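Local structure of proteasome protein (Corynebacterium glutamicum ATCC 13032, 2P90) at residues D51-R56 / L227-L232; A122-V127 / L181-L186; A212-L217 / L232-D237. The protein is of unknown function but belongs to the PAC2 family, some of whose eukaryotic members act as proteasome assembly chaperones. All coordinates share one frame; numbering follows the deposited sequence.

Interaction 1 (D51-R56 / L227-L232)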
loop_
_atom_site.group_PDB
_atom_site.type_symbol
_atom_site.label_atom_id
_atom_site.label_comp_id
_atom_site.label_asym_id
_atom_site.label_seq_id
_atom_site.Cartn_x
_atom_site.Cartn_y
_atom_site.Cartn_z
ATOM N N ASP B 51 -13.295 -26.898 -4.304
ATOM C CA ASP B 51 -12.727 -28.144 -4.774
ATOM C C ASP B 51 -13.691 -29.306 -4.601
ATOM O O ASP B 51 -13.684 -30.240 -5.402
ATOM C CB ASP B 51 -11.485 -28.478 -3.977
ATOM C CG ASP B 51 -10.331 -27.590 -4.312
ATOM O OD1 ASP B 51 -10.435 -26.873 -5.343
ATOM O OD2 ASP B 51 -9.316 -27.608 -3.561
ATOM N N ALA B 52 -14.512 -29.234 -3.559
ATOM C CA ALA B 52 -15.301 -30.369 -3.117
ATOM C C ALA B 52 -16.728 -30.391 -3.662
ATOM O O ALA B 52 -17.308 -31.463 -3.804
ATOM C CB ALA B 52 -15.330 -30.446 -1.582
ATOM N N LEU B 53 -17.292 -29.219 -3.950
ATOM C CA LEU B 53 -18.701 -29.102 -4.341
ATOM C C LEU B 53 -18.873 -28.523 -5.738
ATOM O O LEU B 53 -17.963 -27.820 -6.243
ATOM C CB LEU B 53 -19.444 -28.254 -3.306
ATOM C CG LEU B 53 -19.602 -28.906 -1.918
ATOM C CD1 LEU B 53 -20.084 -27.892 -0.920
ATOM C CD2 LEU B 53 -20.557 -30.127 -1.929
ATOM N N ASP B 54 -20.014 -28.807 -6.378
ATOM C CA ASP B 54 -20.318 -28.132 -7.659
ATOM C C ASP B 54 -20.622 -26.649 -7.414
ATOM O O ASP B 54 -21.337 -26.282 -6.463
ATOM C CB ASP B 54 -21.451 -28.824 -8.475
ATOM C CG ASP B 54 -21.072 -30.287 -8.951
ATOM O OD1 ASP B 54 -19.935 -30.533 -9.473
ATOM O OD2 ASP B 54 -21.936 -31.188 -8.777
ATOM N N HIS B 55 -20.049 -25.804 -8.270
ATOM C CA HIS B 55 -20.203 -24.346 -8.181
ATOM C C HIS B 55 -20.280 -23.739 -9.591
ATOM O O HIS B 55 -19.708 -24.275 -10.529
ATOM C CB HIS B 55 -19.050 -23.722 -7.385
ATOM C CG HIS B 55 -17.697 -24.078 -7.912
ATOM N ND1 HIS B 55 -17.045 -23.323 -8.861
ATOM C CD2 HIS B 55 -16.877 -25.118 -7.635
ATOM C CE1 HIS B 55 -15.874 -23.872 -9.135
ATOM N NE2 HIS B 55 -15.746 -24.963 -8.400
ATOM N N ARG B 56 -21.023 -22.647 -9.733
ATOM C CA ARG B 56 -21.118 -21.927 -11.004
ATOM C C ARG B 56 -20.882 -20.452 -10.693
ATOM O O ARG B 56 -21.470 -19.911 -9.734
ATOM C CB ARG B 56 -22.504 -22.089 -11.679
ATOM C CG ARG B 56 -22.943 -23.493 -12.232
ATOM C CD ARG B 56 -22.102 -24.031 -13.412
ATOM N NE ARG B 56 -21.216 -25.141 -12.982
ATOM C CZ ARG B 56 -21.586 -26.429 -12.862
ATOM N NH1 ARG B 56 -22.832 -26.812 -13.156
ATOM N NH2 ARG B 56 -20.714 -27.344 -12.434
ATOM N N LEU B 227 -26.837 -26.634 5.849
ATOM C CA LEU B 227 -26.114 -27.177 4.687
ATOM C C LEU B 227 -25.449 -28.502 5.033
ATOM O O LEU B 227 -25.033 -28.709 6.164
ATOM C CB LEU B 227 -25.057 -26.175 4.148
ATOM C CG LEU B 227 -25.481 -24.742 3.749
ATOM C CD1 LEU B 227 -24.273 -23.751 3.682
ATOM C CD2 LEU B 227 -26.296 -24.702 2.438
ATOM N N ASN B 228 -25.361 -29.389 4.044
ATOM C CA ASN B 228 -24.685 -30.673 4.191
ATOM C C ASN B 228 -23.345 -30.654 3.440
ATOM O O ASN B 228 -23.297 -30.832 2.214
ATOM C CB ASN B 228 -25.625 -31.839 3.755
ATOM C CG ASN B 228 -24.919 -33.234 3.692
ATOM O OD1 ASN B 228 -23.749 -33.400 4.066
ATOM N ND2 ASN B 228 -25.657 -34.237 3.198
ATOM N N LEU B 229 -22.259 -30.467 4.193
ATOM C CA LEU B 229 -20.934 -30.240 3.594
ATOM C C LEU B 229 -19.935 -31.406 3.707
ATOM O O LEU B 229 -19.756 -31.954 4.772
ATOM C CB LEU B 229 -20.329 -28.934 4.142
ATOM C CG LEU B 229 -21.179 -27.667 3.938
ATOM C CD1 LEU B 229 -20.540 -26.447 4.604
ATOM C CD2 LEU B 229 -21.445 -27.389 2.457
ATOM N N PRO B 230 -19.238 -31.753 2.616
ATOM C CA PRO B 230 -18.273 -32.828 2.787
ATOM C C PRO B 230 -17.034 -32.314 3.549
ATOM O O PRO B 230 -16.249 -31.525 3.018
ATOM C CB PRO B 230 -17.916 -33.225 1.348
ATOM C CG PRO B 230 -18.230 -32.024 0.511
ATOM C CD PRO B 230 -19.219 -31.181 1.256
ATOM N N LEU B 231 -16.865 -32.764 4.787
ATOM C CA LEU B 231 -15.857 -32.190 5.666
ATOM C C LEU B 231 -14.673 -33.107 6.000
ATOM O O LEU B 231 -13.723 -32.673 6.668
ATOM C CB LEU B 231 -16.540 -31.706 6.954
ATOM C CG LEU B 231 -17.449 -30.465 6.863
ATOM C CD1 LEU B 231 -18.042 -30.120 8.197
ATOM C CD2 LEU B 231 -16.699 -29.271 6.335
ATOM N N LEU B 232 -14.722 -34.357 5.537
ATOM C CA LEU B 232 -13.864 -35.425 6.093
ATOM C C LEU B 232 -12.347 -35.314 5.836
ATOM O O LEU B 232 -11.551 -35.774 6.664
ATOM C CB LEU B 232 -14.373 -36.829 5.698
ATOM C CG LEU B 232 -15.868 -37.200 5.809
ATOM C CD1 LEU B 232 -16.181 -38.483 5.009
ATOM C CD2 LEU B 232 -16.367 -37.295 7.257
#
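L53 leans on both L229 and P230, and A52 adds a lighter touch on the proline, so this contact is entirely apolar and small, about 156 Å² of buried surface. Between the two leucines the meeting is methyl on methyl: L53 CD1 lies 3.7 Å from L229 CD2, and the side chains run across each other at about a right angle. L53 is the first residue to leave helical phi/psi after helix 41-52. Its CG is anti to the carbonyl carbon (chi1 -68°), which, with an extended chi2, carries both methyls to the opposing loop.

The proline packing is broader. L53 CD2 reaches P230 CD at 3.6 Å, with L53 CG also on that ring carbon at 3.9 Å, so the leucine meets the ring at CD and CG, its branch lying aslant to it. A52, one residue earlier, places its CB 3.9 Å from P230 CG, which thus lies against both A52 and L53.

Polar bonds belong to the surroundings: N228 is tied to D98, N99 and, weakly, D100, holding the loop 227-232 beside the turn that follows strand 92-97. L53 also rests on V96 of that strand and on N99, while L229 packs on L49 of helix 41-52 and on A222 of helix 211-225. The contact therefore joins the turn from helix 41-52 into strand 54-61 with the loop leading from helix 211-225 to helix 232-250.

Interaction 2 (A122-V127 / L181-L186)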
loop_
_atom_site.group_PDB
_atom_site.type_symbol
_atom_site.label_atom_id
_atom_site.label_comp_id
_atom_site.label_asym_id
_atom_site.label_seq_id
_atom_site.Cartn_x
_atom_site.Cartn_y
_atom_site.Cartn_z
ATOM N N ALA B 122 -22.103 -2.494 -4.097
ATOM C CA ALA B 122 -22.279 -3.452 -5.169
ATOM C C ALA B 122 -22.693 -4.815 -4.600
ATOM O O ALA B 122 -23.517 -5.550 -5.199
ATOM C CB ALA B 122 -20.984 -3.586 -5.979
ATOM N N VAL B 123 -22.118 -5.151 -3.439
ATOM C CA VAL B 123 -22.464 -6.401 -2.804
ATOM C C VAL B 123 -23.920 -6.407 -2.285
ATOM O O VAL B 123 -24.635 -7.414 -2.454
ATOM C CB VAL B 123 -21.433 -6.892 -1.758
ATOM C CG1 VAL B 123 -21.969 -8.154 -1.085
ATOM C CG2 VAL B 123 -20.121 -7.228 -2.456
ATOM N N VAL B 124 -24.370 -5.291 -1.712
ATOM C CA VAL B 124 -25.762 -5.236 -1.335
ATOM C C VAL B 124 -26.725 -5.273 -2.520
ATOM O O VAL B 124 -27.752 -5.914 -2.407
ATOM C CB VAL B 124 -26.150 -4.203 -0.227
ATOM C CG1 VAL B 124 -25.001 -3.918 0.711
ATOM C CG2 VAL B 124 -26.685 -2.958 -0.814
ATOM N N ASP B 125 -26.384 -4.678 -3.663
ATOM C CA ASP B 125 -27.253 -4.834 -4.836
ATOM C C ASP B 125 -27.347 -6.293 -5.278
ATOM O O ASP B 125 -28.358 -6.703 -5.859
ATOM C CB ASP B 125 -26.800 -4.021 -6.052
ATOM C CG ASP B 125 -26.718 -2.529 -5.785
ATOM O OD1 ASP B 125 -27.526 -1.977 -4.966
ATOM O OD2 ASP B 125 -25.813 -1.919 -6.416
ATOM N N LEU B 126 -26.275 -7.054 -5.041
ATOM C CA LEU B 126 -26.258 -8.450 -5.440
ATOM C C LEU B 126 -27.095 -9.312 -4.491
ATOM O O LEU B 126 -27.799 -10.219 -4.969
ATOM C CB LEU B 126 -24.830 -8.998 -5.608
ATOM C CG LEU B 126 -24.049 -8.543 -6.841
ATOM C CD1 LEU B 126 -22.566 -8.898 -6.715
ATOM C CD2 LEU B 126 -24.652 -9.120 -8.110
ATOM N N VAL B 127 -27.046 -9.025 -3.180
ATOM C CA VAL B 127 -27.887 -9.758 -2.251
ATOM C C VAL B 127 -29.394 -9.522 -2.492
ATOM O O VAL B 127 -30.203 -10.467 -2.371
ATOM C CB VAL B 127 -27.504 -9.632 -0.723
ATOM C CG1 VAL B 127 -26.049 -9.280 -0.501
ATOM C CG2 VAL B 127 -28.486 -8.762 0.094
ATOM N N LEU B 181 -16.458 -5.817 7.261
ATOM C CA LEU B 181 -17.077 -5.093 8.383
ATOM C C LEU B 181 -17.916 -3.908 7.885
ATOM O O LEU B 181 -19.055 -3.710 8.337
ATOM C CB LEU B 181 -16.034 -4.632 9.397
ATOM C CG LEU B 181 -15.462 -5.775 10.255
ATOM C CD1 LEU B 181 -14.167 -5.400 10.894
ATOM C CD2 LEU B 181 -16.476 -6.232 11.329
ATOM N N MET B 182 -17.389 -3.171 6.903
ATOM C CA MET B 182 -18.155 -2.104 6.248
ATOM C C MET B 182 -19.427 -2.700 5.635
ATOM O O MET B 182 -20.504 -2.104 5.716
ATOM C CB MET B 182 -17.324 -1.375 5.156
ATOM C CG MET B 182 -18.070 -0.151 4.557
ATOM S SD MET B 182 -17.273 0.958 3.355
ATOM C CE MET B 182 -16.044 1.706 4.397
ATOM N N LEU B 183 -19.300 -3.854 4.987
ATOM C CA LEU B 183 -20.440 -4.450 4.320
ATOM C C LEU B 183 -21.497 -4.879 5.359
ATOM O O LEU B 183 -22.713 -4.679 5.146
ATOM C CB LEU B 183 -19.998 -5.621 3.454
ATOM C CG LEU B 183 -21.040 -6.621 2.973
ATOM C CD1 LEU B 183 -22.057 -5.975 2.025
ATOM C CD2 LEU B 183 -20.365 -7.887 2.332
ATOM N N GLU B 184 -21.012 -5.423 6.479
ATOM C CA GLU B 184 -21.858 -5.802 7.613
ATOM C C GLU B 184 -22.650 -4.614 8.098
ATOM O O GLU B 184 -23.862 -4.699 8.171
ATOM C CB GLU B 184 -21.048 -6.357 8.787
ATOM C CG GLU B 184 -20.527 -7.749 8.565
ATOM C CD GLU B 184 -20.083 -8.362 9.855
ATOM O OE1 GLU B 184 -20.950 -8.471 10.771
ATOM O OE2 GLU B 184 -18.903 -8.755 9.961
ATOM N N LYS B 185 -21.968 -3.509 8.402
ATOM C CA LYS B 185 -22.642 -2.305 8.855
ATOM C C LYS B 185 -23.687 -1.792 7.865
ATOM O O LYS B 185 -24.737 -1.330 8.275
ATOM C CB LYS B 185 -21.641 -1.209 9.222
ATOM C CG LYS B 185 -22.159 -0.315 10.347
ATOM C CD LYS B 185 -21.278 0.892 10.587
ATOM C CE LYS B 185 -22.057 1.978 11.343
ATOM N NZ LYS B 185 -23.312 2.384 10.630
ATOM N N LEU B 186 -23.421 -1.895 6.565
ATOM C CA LEU B 186 -24.386 -1.422 5.564
ATOM C C LEU B 186 -25.640 -2.333 5.439
ATOM O O LEU B 186 -26.755 -1.866 5.158
ATOM C CB LEU B 186 -23.691 -1.269 4.215
ATOM C CG LEU B 186 -24.471 -0.717 3.024
ATOM C CD1 LEU B 186 -24.910 0.755 3.247
ATOM C CD2 LEU B 186 -23.645 -0.843 1.760
#
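V123 O is gripped by two amides of its own helix, V127 N at 3.0 Å and, weakly, L126 N at 3.1 Å, while the side chain of V123 turns outward to meet L183 on helix 179-189. The closest contacts across the interface are methyl on methyl. V123 CG1 sits against both methyls of L183, 3.8 Å from L183 CD1 and just as far from L183 CD2, the two side chains lying at about a right angle.

V124 works with a single methyl. Its CG1 lies 3.5 Å from L186 CD2 and 3.8 Å from L183 CD1, so this one methyl touches two leucines almost one turn apart. It slides past L183 in the opposite direction but meets L186 crosswise. The chi1 of V124, -28°, is well short of a staggered value, and the valine is partly eclipsed in this close packing. L183 and L186 both hold CG anti to the backbone N (L183 chi1 163°), projecting their methyls at helix 116-129.

Other sides of the two helices are also covered. F61 of strand 54-61 packs on A122, V123 and L126. L181, M182, E184 and K185 pack against V83, T84 and M86 of a neighbouring subunit, and E184 OE2 is hydrogen-bonded to Y139 OH.

The short helical axes approach to 10.5 Å and cross at -52°, consistent with ridges-into-grooves packing of i+4 ridges, for which about -50° is expected. The two helices precede the adjacent parallel strands 134-143 and 194-202, an arrangement characteristic of alpha/beta folds.

Interaction 3 (A212-L217 / L232-D237)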
loop_
_atom_site.group_PDB
_atom_site.type_symbol
_atom_site.label_atom_id
_atom_site.label_comp_id
_atom_site.label_asym_id
_atom_site.label_seq_id
_atom_site.Cartn_x
_atom_site.Cartn_y
_atom_site.Cartn_z
ATOM N N ALA B 212 -8.166 -27.307 11.808
ATOM C CA ALA B 212 -9.264 -27.411 12.795
ATOM C C ALA B 212 -10.164 -26.141 12.760
ATOM O O ALA B 212 -11.385 -26.199 12.994
ATOM C CB ALA B 212 -8.712 -27.680 14.209
ATOM N N ALA B 213 -9.560 -25.000 12.423
ATOM C CA ALA B 213 -10.282 -23.724 12.356
ATOM C C ALA B 213 -11.131 -23.624 11.079
ATOM O O ALA B 213 -12.267 -23.181 11.125
ATOM C CB ALA B 213 -9.324 -22.596 12.474
ATOM N N THR B 214 -10.589 -24.056 9.952
ATOM C CA THR B 214 -11.350 -24.156 8.711
ATOM C C THR B 214 -12.590 -25.002 8.970
ATOM O O THR B 214 -13.713 -24.531 8.765
ATOM C CB THR B 214 -10.498 -24.784 7.604
ATOM O OG1 THR B 214 -9.245 -24.092 7.537
ATOM C CG2 THR B 214 -11.212 -24.761 6.221
ATOM N N LEU B 215 -12.365 -26.221 9.479
ATOM C CA LEU B 215 -13.427 -27.156 9.896
ATOM C C LEU B 215 -14.486 -26.501 10.768
ATOM O O LEU B 215 -15.682 -26.572 10.481
ATOM C CB LEU B 215 -12.805 -28.359 10.637
ATOM C CG LEU B 215 -13.669 -29.592 10.949
ATOM C CD1 LEU B 215 -14.341 -30.231 9.700
ATOM C CD2 LEU B 215 -12.835 -30.647 11.651
ATOM N N LYS B 216 -14.032 -25.838 11.824
ATOM C CA LYS B 216 -14.932 -25.116 12.698
ATOM C C LYS B 216 -15.762 -24.067 11.947
ATOM O O LYS B 216 -16.983 -24.023 12.123
ATOM C CB LYS B 216 -14.167 -24.500 13.881
ATOM C CG LYS B 216 -15.069 -24.065 15.037
ATOM C CD LYS B 216 -15.984 -25.215 15.492
ATOM C CE LYS B 216 -17.351 -24.697 15.957
ATOM N NZ LYS B 216 -17.354 -24.295 17.392
ATOM N N LEU B 217 -15.120 -23.220 11.123
ATOM C CA LEU B 217 -15.880 -22.227 10.339
ATOM C C LEU B 217 -16.915 -22.917 9.443
ATOM O O LEU B 217 -18.052 -22.488 9.377
ATOM C CB LEU B 217 -14.979 -21.314 9.487
ATOM C CG LEU B 217 -14.188 -20.179 10.125
ATOM C CD1 LEU B 217 -13.210 -19.614 9.087
ATOM C CD2 LEU B 217 -15.078 -19.066 10.707
ATOM N N LEU B 232 -14.722 -34.357 5.537
ATOM C CA LEU B 232 -13.864 -35.425 6.093
ATOM C C LEU B 232 -12.347 -35.314 5.836
ATOM O O LEU B 232 -11.551 -35.774 6.664
ATOM C CB LEU B 232 -14.373 -36.829 5.698
ATOM C CG LEU B 232 -15.868 -37.200 5.809
ATOM C CD1 LEU B 232 -16.181 -38.483 5.009
ATOM C CD2 LEU B 232 -16.367 -37.295 7.257
ATOM N N ALA B 233 -11.951 -34.729 4.705
ATOM C CA ALA B 233 -10.529 -34.479 4.413
ATOM C C ALA B 233 -9.904 -33.423 5.345
ATOM O O ALA B 233 -8.687 -33.438 5.593
ATOM C CB ALA B 233 -10.330 -34.109 2.951
ATOM N N LEU B 234 -10.753 -32.534 5.863
ATOM C CA LEU B 234 -10.341 -31.509 6.814
ATOM C C LEU B 234 -10.129 -32.068 8.217
ATOM O O LEU B 234 -9.341 -31.517 9.009
ATOM C CB LEU B 234 -11.385 -30.394 6.887
ATOM C CG LEU B 234 -11.432 -29.280 5.858
ATOM C CD1 LEU B 234 -12.649 -28.468 6.152
ATOM C CD2 LEU B 234 -10.162 -28.420 5.909
ATOM N N GLU B 235 -10.863 -33.134 8.524
ATOM C CA GLU B 235 -10.727 -33.865 9.785
ATOM C C GLU B 235 -9.397 -34.600 9.827
ATOM O O GLU B 235 -8.641 -34.493 10.805
ATOM C CB GLU B 235 -11.913 -34.806 9.986
ATOM C CG GLU B 235 -13.120 -34.073 10.558
ATOM C CD GLU B 235 -14.449 -34.783 10.338
ATOM O OE1 GLU B 235 -14.625 -35.457 9.292
ATOM O OE2 GLU B 235 -15.335 -34.647 11.218
ATOM N N ARG B 236 -9.099 -35.283 8.734
ATOM C CA ARG B 236 -7.831 -35.943 8.556
ATOM C C ARG B 236 -6.668 -34.951 8.707
ATOM O O ARG B 236 -5.735 -35.191 9.482
ATOM C CB ARG B 236 -7.808 -36.610 7.175
ATOM C CG ARG B 236 -6.564 -37.430 6.905
ATOM C CD ARG B 236 -5.918 -37.055 5.585
ATOM N NE ARG B 236 -4.528 -37.517 5.531
ATOM C CZ ARG B 236 -3.459 -36.726 5.441
ATOM N NH1 ARG B 236 -3.602 -35.398 5.377
ATOM N NH2 ARG B 236 -2.241 -37.269 5.401
ATOM N N ASP B 237 -6.744 -33.835 7.974
ATOM C CA ASP B 237 -5.755 -32.746 8.029
ATOM C C ASP B 237 -5.497 -32.174 9.422
ATOM O O ASP B 237 -4.354 -31.829 9.737
ATOM C CB ASP B 237 -6.179 -31.571 7.137
ATOM C CG ASP B 237 -6.083 -31.873 5.640
ATOM O OD1 ASP B 237 -5.670 -32.991 5.239
ATOM O OD2 ASP B 237 -6.452 -30.968 4.852
#
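T214 and L215 both place a carbon branch anti to the backbone N, T214 through CG2 and L215 through CG (chi1 -169°), whereas L234 and E235 turn CG anti to the carbonyl carbon (L234 chi1 -81°). These torsions bring the side chains into one apolar seam between the two helices.

T214 uses its methyl: CG2 lies 3.8 Å from L234 CD2 and 4.0 Å from L234 CD1, so it rests on the leucine's branched end, the side chains crossing at about a right angle. The other leucine of the seam, L215, slides past L234 in the opposite direction, its CD1 touching near the base of L234, 4.1 Å from L234 CB. L234 CD1 also comes 4.0 Å from L215 N, so L234 packs against the backbone as well as the side chains. At the border L215 CD2 meets the methylene E235 CG at 3.6 Å; the glutamate contributes its aliphatic stem here.

Helix 232-250 carries a salt bridge of its own, in which R236 NH1 reaches D237 OD1 at 3.2 Å with the carboxylate oxygen in the guanidinium plane. On the other flanks of helix 211-225, T214 packs against A41, S44 and S45 of helix 41-52, and A213 and L217 pack on strand 194-202; on helix 232-250, L234 also touches L218.

The axes come within 9.0 Å, and their N-to-C directions differ by 149°. With only a short loop between the helices, helix 211-225 and the start of helix 232-250 form an antiparallel helical hairpin.

Overall arrangement
Interactions 1 and 3 are neighbours, with centres 13 Å apart. Their segments share L232 and touch directly where L231 CB lies 3.8 Å from L215 CD1, so the loop 227-232 that packs on 51-56 leads straight into the second helix of the hairpin. Helix 41-52 also links them, its end taking part in interaction 1 while its earlier residues receive T214. Interaction 2 stands apart, its centre 25 Å from that of interaction 1 and 28 Å from that of interaction 3, on the opposite side of the chain's centre from the latter. Strand 54-61 still connects it to interaction 1: its early residues follow the turn of interaction 1, and F61 at its far end packs on helix 116-129.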